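Local coordinates for protein salmonella plasmid virulence: SpvB (Salmonella typhimurium, PDB 6P0X) that is the N-terminal domain of a secreted Salmonella virulence toxin that, as a whole, probably ADP-ribosylates arginine in host actin using NAD(+) and so blocks filament assembly, at residues 111-116 with 124-129; 238-243 with 292-297; 246-251 with 288-293. All coordinates share one frame; numbering follows the deposited sequence.

Interaction 1: residues 111-116 with 124-129; sequences TRYQPR and LEYWVG
Thr-111 and Tyr-126 face each other as an antiparallel hydrogen-bonded pair, joined by two nearly straight backbone bonds, Thr-111 N to Tyr-126 O and Tyr-126 N to Thr-111 O, each 2.9 Å. Arg-112 and Glu-125 follow as a non-hydrogen-bonded pair with their CA atoms 4.4 Å apart, and Tyr-113 N then donates to Leu-124 O. Two CA-H...O contacts supplement these bonds, Glu-125 CA to Thr-111 O and Arg-112 CA to Leu-124 O, each 3.4 Å.

Two waters bridge the strands. One molecule joins Thr-111 OG1 to Tyr-126 O, to which it donates; another accepts from Arg-112 NE, in the plane of the guanidinium, and from Leu-124 N while donating to Tyr-113 O. Glu-125 OE1 accepts from Trp-127 NE1 (3.0 Å), whereas its OE2 forms a salt bridge with Arg-123.

Apolar contact is concentrated on the face carrying Tyr-113 and Tyr-126. These side chains run alongside each other in the same direction, and CE1 of Tyr-113 meets CB of Tyr-126 at 3.8 Å. With CG anti to its backbone N (chi1 -177°), Tyr-126 leads its ring away from residues 111-116; the ring stacks with Trp-137 and OH bonds to Asp-135.

The two strands form a beta hairpin, flanked by strand 81-83 beside 107-115 and strand 135-140 beside 123-129.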
# COMPACT_ATOMS: atom_id res chain seq x y z
N THR A 111 18.38 -1.93 12.06
CA THR A 111 19.13 -3.06 11.54
C THR A 111 19.12 -3.00 10.02
O THR A 111 18.05 -3.00 9.41
CB THR A 111 18.53 -4.38 12.02
OG1 THR A 111 18.37 -4.35 13.45
CG2 THR A 111 19.42 -5.55 11.64
N ARG A 112 20.30 -2.97 9.42
CA ARG A 112 20.39 -2.96 7.97
C ARG A 112 20.21 -4.37 7.42
O ARG A 112 20.79 -5.34 7.94
CB ARG A 112 21.74 -2.41 7.52
CG ARG A 112 21.97 -2.55 6.02
CD ARG A 112 23.09 -1.67 5.51
NE ARG A 112 23.18 -1.73 4.06
CZ ARG A 112 24.22 -1.33 3.34
NH1 ARG A 112 25.30 -0.83 3.95
NH2 ARG A 112 24.19 -1.42 2.02
N TYR A 113 19.42 -4.49 6.36
CA TYR A 113 19.21 -5.75 5.66
C TYR A 113 19.62 -5.60 4.21
O TYR A 113 19.55 -4.51 3.63
CB TYR A 113 17.75 -6.22 5.75
CG TYR A 113 17.38 -6.83 7.09
CD1 TYR A 113 17.04 -6.04 8.18
CD2 TYR A 113 17.39 -8.21 7.25
CE1 TYR A 113 16.71 -6.61 9.40
CE2 TYR A 113 17.07 -8.79 8.46
CZ TYR A 113 16.73 -7.99 9.53
OH TYR A 113 16.40 -8.58 10.73
N GLN A 114 20.03 -6.71 3.60
CA GLN A 114 20.48 -6.71 2.22
C GLN A 114 20.13 -8.04 1.58
O GLN A 114 19.92 -9.03 2.29
CB GLN A 114 21.99 -6.44 2.15
CG GLN A 114 22.85 -7.58 2.68
CD GLN A 114 24.32 -7.22 2.71
OE1 GLN A 114 24.70 -6.18 3.26
NE2 GLN A 114 25.16 -8.06 2.12
N PRO A 115 20.08 -8.11 0.25
CA PRO A 115 19.78 -9.38 -0.40
C PRO A 115 20.85 -10.43 -0.12
O PRO A 115 22.05 -10.14 -0.11
CB PRO A 115 19.73 -9.02 -1.89
CG PRO A 115 19.47 -7.56 -1.92
CD PRO A 115 20.12 -6.99 -0.71
N ARG A 116 20.39 -11.66 0.15
CA ARG A 116 21.31 -12.75 0.47
C ARG A 116 22.13 -13.15 -0.75
O ARG A 116 23.35 -13.35 -0.65
CB ARG A 116 20.52 -13.95 1.00
CG ARG A 116 21.38 -15.17 1.27
CD ARG A 116 20.54 -16.32 1.78
NE ARG A 116 20.27 -16.16 3.21
CZ ARG A 116 20.95 -16.77 4.17
NH1 ARG A 116 20.63 -16.55 5.44
NH2 ARG A 116 21.96 -17.57 3.87
N LEU A 124 18.51 -0.67 2.86
CA LEU A 124 17.25 -1.06 3.48
C LEU A 124 17.45 -1.27 4.98
O LEU A 124 18.39 -1.95 5.39
CB LEU A 124 16.71 -2.34 2.84
CG LEU A 124 15.38 -2.90 3.35
CD1 LEU A 124 14.25 -1.92 3.10
CD2 LEU A 124 15.11 -4.24 2.69
N GLU A 125 16.57 -0.68 5.79
CA GLU A 125 16.70 -0.72 7.24
C GLU A 125 15.38 -1.08 7.89
O GLU A 125 14.31 -0.65 7.44
CB GLU A 125 17.18 0.62 7.79
CG GLU A 125 18.51 1.07 7.26
CD GLU A 125 18.85 2.47 7.70
OE1 GLU A 125 17.90 3.23 7.99
OE2 GLU A 125 20.05 2.81 7.76
N TYR A 126 15.47 -1.86 8.96
CA TYR A 126 14.34 -2.23 9.79
C TYR A 126 14.47 -1.46 11.10
O TYR A 126 15.48 -1.59 11.81
CB TYR A 126 14.35 -3.75 10.03
CG TYR A 126 13.19 -4.29 10.83
CD1 TYR A 126 11.89 -3.84 10.61
CD2 TYR A 126 13.38 -5.26 11.79
CE1 TYR A 126 10.83 -4.34 11.34
CE2 TYR A 126 12.33 -5.77 12.53
CZ TYR A 126 11.05 -5.31 12.29
OH TYR A 126 10.00 -5.81 13.02
N TRP A 127 13.47 -0.63 11.39
CA TRP A 127 13.46 0.26 12.56
C TRP A 127 12.47 -0.29 13.58
O TRP A 127 11.30 -0.52 13.25
CB TRP A 127 13.05 1.68 12.17
CG TRP A 127 14.03 2.42 11.31
CD1 TRP A 127 14.52 2.03 10.10
CD2 TRP A 127 14.62 3.70 11.59
NE1 TRP A 127 15.39 2.97 9.61
CE2 TRP A 127 15.47 4.01 10.51
CE3 TRP A 127 14.52 4.60 12.65
CZ2 TRP A 127 16.22 5.18 10.46
CZ3 TRP A 127 15.27 5.77 12.60
CH2 TRP A 127 16.10 6.05 11.51
N VAL A 128 12.93 -0.47 14.81
CA VAL A 128 12.09 -0.94 15.91
C VAL A 128 12.18 0.06 17.05
O VAL A 128 13.28 0.37 17.52
CB VAL A 128 12.50 -2.35 16.38
CG1 VAL A 128 11.59 -2.83 17.51
CG2 VAL A 128 12.47 -3.33 15.21
N GLY A 129 11.03 0.55 17.50
CA GLY A 129 11.02 1.53 18.58
C GLY A 129 11.47 0.90 19.89
O GLY A 129 10.94 -0.14 20.31
O HOH W 1 15.95 -3.40 14.05
O HOH W 2 20.90 -2.57 2.77

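Interaction 2: residues 238-243 with 292-297; sequences LFTLVF and FHHFPD
The first torsions of Thr-240 and His-294 bring OG1 and the imidazole together: OG1 of Thr-240 is anti to the carbonyl carbon (chi1 -52°), as is CG of His-294 (chi1 -54°). The side chains cross at about a right angle, and OG1 reaches the edge of the imidazole near its plane. The hydrogen bond from Thr-240 OG1 to His-294 NE2 is modelled at 2.5 Å, shorter than usual and doubtful in its exact length, and either group could be the donor. On the ring's other nitrogen, ND1 bonds to Ala-302 O, so both ring nitrogens have partners.

Phe-239 turns its edge to one face of His-293 in a T-shaped stack, with planes at 76° and CD1 of Phe-239 3.6 Å from His-293 CD2. NE2 of His-293 is bonded to Ser-23. Phe-239 CE1 also approaches CE1 of Phe-295, near the plane of that ring at its edge, while Leu-238 sets CD2 over one face of the Phe-295 ring, toward the rim, with CD1 3.9 Å from Phe-295 CZ. Val-242 CG2 touches CD2 of Phe-292.

Thr-240 and Phe-292 exchange two backbone bonds, and His-294 N adds a more bent one to Leu-238 O (2.8 Å).

Toward the end of the antiparallel pairing of strands 237-244 and 288-293 in this beta-rich domain, the contact is carried on by His-294 and Phe-295.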
# COMPACT_ATOMS: atom_id res chain seq x y z
N LEU A 238 -1.98 18.42 -4.61
CA LEU A 238 -2.61 18.81 -5.86
C LEU A 238 -3.28 17.66 -6.59
O LEU A 238 -4.19 17.89 -7.39
CB LEU A 238 -1.57 19.47 -6.78
CG LEU A 238 -0.96 20.77 -6.26
CD1 LEU A 238 -0.03 21.39 -7.30
CD2 LEU A 238 -2.04 21.75 -5.84
N PHE A 239 -2.84 16.42 -6.35
CA PHE A 239 -3.31 15.26 -7.10
C PHE A 239 -3.69 14.13 -6.16
O PHE A 239 -2.98 13.87 -5.18
CB PHE A 239 -2.23 14.77 -8.08
CG PHE A 239 -1.64 15.87 -8.93
CD1 PHE A 239 -2.42 16.52 -9.88
CD2 PHE A 239 -0.32 16.25 -8.78
CE1 PHE A 239 -1.88 17.53 -10.66
CE2 PHE A 239 0.23 17.25 -9.56
CZ PHE A 239 -0.55 17.89 -10.50
N THR A 240 -4.80 13.46 -6.45
CA THR A 240 -5.24 12.31 -5.67
C THR A 240 -5.70 11.21 -6.61
O THR A 240 -6.65 11.39 -7.37
CB THR A 240 -6.37 12.68 -4.71
OG1 THR A 240 -5.99 13.82 -3.93
CG2 THR A 240 -6.66 11.52 -3.77
N LEU A 241 -5.02 10.07 -6.55
CA LEU A 241 -5.45 8.86 -7.25
C LEU A 241 -6.26 8.01 -6.27
O LEU A 241 -5.73 7.57 -5.25
CB LEU A 241 -4.25 8.09 -7.78
CG LEU A 241 -4.54 6.87 -8.65
CD1 LEU A 241 -5.14 7.29 -9.98
CD2 LEU A 241 -3.27 6.06 -8.87
N VAL A 242 -7.54 7.80 -6.57
CA VAL A 242 -8.46 7.13 -5.67
C VAL A 242 -8.77 5.74 -6.23
O VAL A 242 -9.16 5.61 -7.40
CB VAL A 242 -9.75 7.94 -5.47
CG1 VAL A 242 -10.73 7.17 -4.61
CG2 VAL A 242 -9.43 9.29 -4.84
N PHE A 243 -8.61 4.72 -5.40
CA PHE A 243 -9.04 3.37 -5.73
C PHE A 243 -10.35 3.11 -5.00
O PHE A 243 -10.37 3.04 -3.76
CB PHE A 243 -7.96 2.35 -5.35
CG PHE A 243 -6.73 2.42 -6.20
CD1 PHE A 243 -5.80 3.45 -6.04
CD2 PHE A 243 -6.47 1.46 -7.17
CE1 PHE A 243 -4.67 3.51 -6.82
CE2 PHE A 243 -5.33 1.52 -7.95
CZ PHE A 243 -4.43 2.55 -7.78
N PHE A 292 -8.17 12.78 -9.42
CA PHE A 292 -8.68 14.05 -8.94
C PHE A 292 -7.57 15.09 -8.89
O PHE A 292 -6.44 14.78 -8.48
CB PHE A 292 -9.30 13.92 -7.54
CG PHE A 292 -10.68 13.31 -7.53
CD1 PHE A 292 -11.80 14.12 -7.65
CD2 PHE A 292 -10.86 11.95 -7.38
CE1 PHE A 292 -13.08 13.58 -7.63
CE2 PHE A 292 -12.13 11.40 -7.35
CZ PHE A 292 -13.24 12.21 -7.48
N HIS A 293 -7.89 16.31 -9.30
CA HIS A 293 -7.02 17.46 -9.13
C HIS A 293 -7.60 18.38 -8.06
O HIS A 293 -8.82 18.42 -7.85
CB HIS A 293 -6.85 18.24 -10.44
CG HIS A 293 -6.13 17.48 -11.50
ND1 HIS A 293 -5.86 18.01 -12.75
CD2 HIS A 293 -5.61 16.22 -11.52
CE1 HIS A 293 -5.21 17.12 -13.48
NE2 HIS A 293 -5.05 16.02 -12.75
N HIS A 294 -6.72 19.13 -7.39
CA HIS A 294 -7.11 19.99 -6.27
C HIS A 294 -6.52 21.38 -6.50
O HIS A 294 -5.49 21.75 -5.92
CB HIS A 294 -6.64 19.40 -4.94
CG HIS A 294 -7.09 17.98 -4.72
ND1 HIS A 294 -8.34 17.66 -4.25
CD2 HIS A 294 -6.45 16.81 -4.91
CE1 HIS A 294 -8.45 16.35 -4.16
NE2 HIS A 294 -7.32 15.81 -4.55
N PHE A 295 -7.20 22.16 -7.34
CA PHE A 295 -6.82 23.53 -7.66
C PHE A 295 -8.00 24.44 -7.36
O PHE A 295 -8.65 24.96 -8.28
CB PHE A 295 -6.37 23.66 -9.12
CG PHE A 295 -5.10 22.93 -9.44
CD1 PHE A 295 -5.10 21.57 -9.73
CD2 PHE A 295 -3.89 23.61 -9.46
CE1 PHE A 295 -3.92 20.91 -10.03
CE2 PHE A 295 -2.71 22.95 -9.75
CZ PHE A 295 -2.73 21.60 -10.04
N PRO A 296 -8.32 24.65 -6.08
CA PRO A 296 -9.54 25.40 -5.74
C PRO A 296 -9.54 26.84 -6.22
O PRO A 296 -10.61 27.36 -6.56
CB PRO A 296 -9.57 25.32 -4.20
CG PRO A 296 -8.14 25.14 -3.81
CD PRO A 296 -7.52 24.30 -4.89
N ASP A 297 -8.39 27.51 -6.24
CA ASP A 297 -8.36 28.92 -6.61
C ASP A 297 -8.64 29.11 -8.10
O ASP A 297 -9.42 29.99 -8.49
CB ASP A 297 -7.01 29.53 -6.23
CG ASP A 297 -6.75 29.48 -4.74
OD1 ASP A 297 -7.58 28.91 -4.01
OD2 ASP A 297 -5.71 30.02 -4.29

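Interaction 3: residues 246-251 with 288-293; sequences GERGVD and QVLMFH
Gly-249 presents its carbonyl to the side chain of Gln-288 at the close of a type I beta turn, Gly-246 to Gly-249, in which both glycines have positive phi. The turn's own backbone bond is weak, and no backbone bond joins residues 246-251 to 288-293. The amide of Gln-288 provides the direct polar link: NE2 donates to Gly-249 O at 2.8 Å with an N-H...O angle of 147°. The donor stands above the carbonyl plane, 43° out of it, so the bond does not follow a lone pair. Gln-288 reaches the loop with CG between its backbone N and carbonyl carbon (chi1 50°) and the chain extended beyond. NE2 also bonds to Asp-244 and OE1 accepts from Arg-308, which is consistent with the modelled orientation of the amide.

Arg-248 supplies the apolar part. Its chain, extended from CG to NE, crosses Leu-290 at a slant, bringing CD to 3.7 Å from CD1 of the leucine. CB lies 4.1 Å from Gln-288 NE2, and CG1 of Val-250 is a more distant neighbour of the same nitrogen at 4.4 Å. The guanidinium goes on to other partners: NH2 makes a salt bridge with Asp-244 and another with Glu-247 OE1 at 3.3 Å, whose hydrogen bond is weak, and NH1 donates to Phe-258 O.

Asp-244 therefore connects to both sides of the contact, through Gln-288 and through Arg-248. The two carboxylates probably balance the charge of Arg-248, while its CD lies against the buried Leu-290.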
# COMPACT_ATOMS: atom_id res chain seq x y z
N GLY A 246 -16.59 0.48 -4.82
CA GLY A 246 -18.03 0.54 -4.90
C GLY A 246 -18.69 1.58 -4.02
O GLY A 246 -19.90 1.78 -4.13
N GLU A 247 -17.93 2.26 -3.15
CA GLU A 247 -18.54 3.23 -2.24
C GLU A 247 -19.10 4.44 -2.98
O GLU A 247 -20.07 5.05 -2.52
CB GLU A 247 -17.52 3.71 -1.20
CG GLU A 247 -16.50 2.68 -0.77
CD GLU A 247 -15.22 2.75 -1.58
OE1 GLU A 247 -14.29 3.48 -1.18
OE2 GLU A 247 -15.15 2.08 -2.63
N ARG A 248 -18.51 4.80 -4.12
CA ARG A 248 -18.93 5.98 -4.86
C ARG A 248 -19.94 5.68 -5.96
O ARG A 248 -20.41 6.62 -6.62
CB ARG A 248 -17.70 6.66 -5.47
CG ARG A 248 -16.87 7.44 -4.46
CD ARG A 248 -15.45 7.63 -4.95
NE ARG A 248 -14.59 8.20 -3.92
CZ ARG A 248 -13.86 7.47 -3.08
NH1 ARG A 248 -13.10 8.07 -2.16
NH2 ARG A 248 -13.87 6.15 -3.15
N GLY A 249 -20.31 4.42 -6.17
CA GLY A 249 -21.23 4.07 -7.24
C GLY A 249 -20.52 3.71 -8.53
O GLY A 249 -19.50 4.31 -8.87
N VAL A 250 -21.05 2.73 -9.25
CA VAL A 250 -20.43 2.23 -10.48
C VAL A 250 -21.28 2.55 -11.70
O VAL A 250 -21.02 2.00 -12.78
CB VAL A 250 -20.14 0.73 -10.39
CG1 VAL A 250 -19.20 0.44 -9.24
CG2 VAL A 250 -21.44 -0.06 -10.23
N ASP A 251 -22.27 3.41 -11.57
CA ASP A 251 -23.11 3.80 -12.70
C ASP A 251 -22.29 4.68 -13.63
O ASP A 251 -21.79 5.73 -13.20
CB ASP A 251 -24.36 4.53 -12.21
CG ASP A 251 -25.40 4.76 -13.30
OD1 ASP A 251 -25.04 4.74 -14.50
OD2 ASP A 251 -26.58 4.96 -12.96
N GLN A 288 -13.24 0.93 -9.50
CA GLN A 288 -12.82 2.03 -10.37
C GLN A 288 -11.58 2.70 -9.81
O GLN A 288 -11.27 2.60 -8.62
CB GLN A 288 -13.95 3.05 -10.55
CG GLN A 288 -14.56 3.50 -9.24
CD GLN A 288 -15.88 4.23 -9.42
OE1 GLN A 288 -16.09 4.93 -10.41
NE2 GLN A 288 -16.78 4.05 -8.46
N VAL A 289 -10.86 3.37 -10.71
CA VAL A 289 -9.69 4.17 -10.36
C VAL A 289 -9.93 5.58 -10.87
O VAL A 289 -10.10 5.79 -12.08
CB VAL A 289 -8.39 3.58 -10.95
CG1 VAL A 289 -7.19 4.37 -10.47
CG2 VAL A 289 -8.25 2.11 -10.56
N LEU A 290 -9.95 6.55 -9.96
CA LEU A 290 -10.33 7.92 -10.28
C LEU A 290 -9.14 8.85 -10.11
O LEU A 290 -8.33 8.68 -9.20
CB LEU A 290 -11.48 8.38 -9.38
CG LEU A 290 -12.55 7.32 -9.09
CD1 LEU A 290 -13.53 7.83 -8.06
CD2 LEU A 290 -13.27 6.92 -10.37
N MET A 291 -9.04 9.85 -10.99
CA MET A 291 -7.98 10.85 -10.91
C MET A 291 -8.61 12.19 -10.54
O MET A 291 -9.49 12.69 -11.26
CB MET A 291 -7.23 10.96 -12.23
CG MET A 291 -5.97 11.81 -12.18
SD MET A 291 -4.69 11.11 -11.12
CE MET A 291 -4.37 12.49 -10.02
N PHE A 292 -8.17 12.78 -9.42
CA PHE A 292 -8.68 14.05 -8.94
C PHE A 292 -7.57 15.09 -8.89
O PHE A 292 -6.44 14.78 -8.48
CB PHE A 292 -9.30 13.92 -7.54
CG PHE A 292 -10.68 13.31 -7.53
CD1 PHE A 292 -11.80 14.12 -7.65
CD2 PHE A 292 -10.86 11.95 -7.38
CE1 PHE A 292 -13.08 13.58 -7.63
CE2 PHE A 292 -12.13 11.40 -7.35
CZ PHE A 292 -13.24 12.21 -7.48
N HIS A 293 -7.89 16.31 -9.30
CA HIS A 293 -7.02 17.46 -9.13
C HIS A 293 -7.60 18.38 -8.06
O HIS A 293 -8.82 18.42 -7.85
CB HIS A 293 -6.85 18.24 -10.44
CG HIS A 293 -6.13 17.48 -11.50
ND1 HIS A 293 -5.86 18.01 -12.75
CD2 HIS A 293 -5.61 16.22 -11.52
CE1 HIS A 293 -5.21 17.12 -13.48
NE2 HIS A 293 -5.05 16.02 -12.75

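Overall arrangement
Along the chain, interaction 1 closes before interactions 2 and 3 open, and the latter two end on the same strand, 288-293. Interaction 1 lies across the chain's centre from the other two, its centre about 34 Å from that of interaction 2 and about 37 Å from that of interaction 3. Interactions 2 and 3 are centred about 13 Å apart and touch: both include Phe-292 and His-293, Val-242 O lies 2.8 Å from Leu-290 N in a probable hydrogen bond, and Val-242 also packs on Arg-248. Strand 288-293 thus binds its neighbour 237-244 and the loop that follows it. The three contacts sample a local hairpin, a long-range strand pairing and a loop packed on a strand in this mostly antiparallel N-terminal domain.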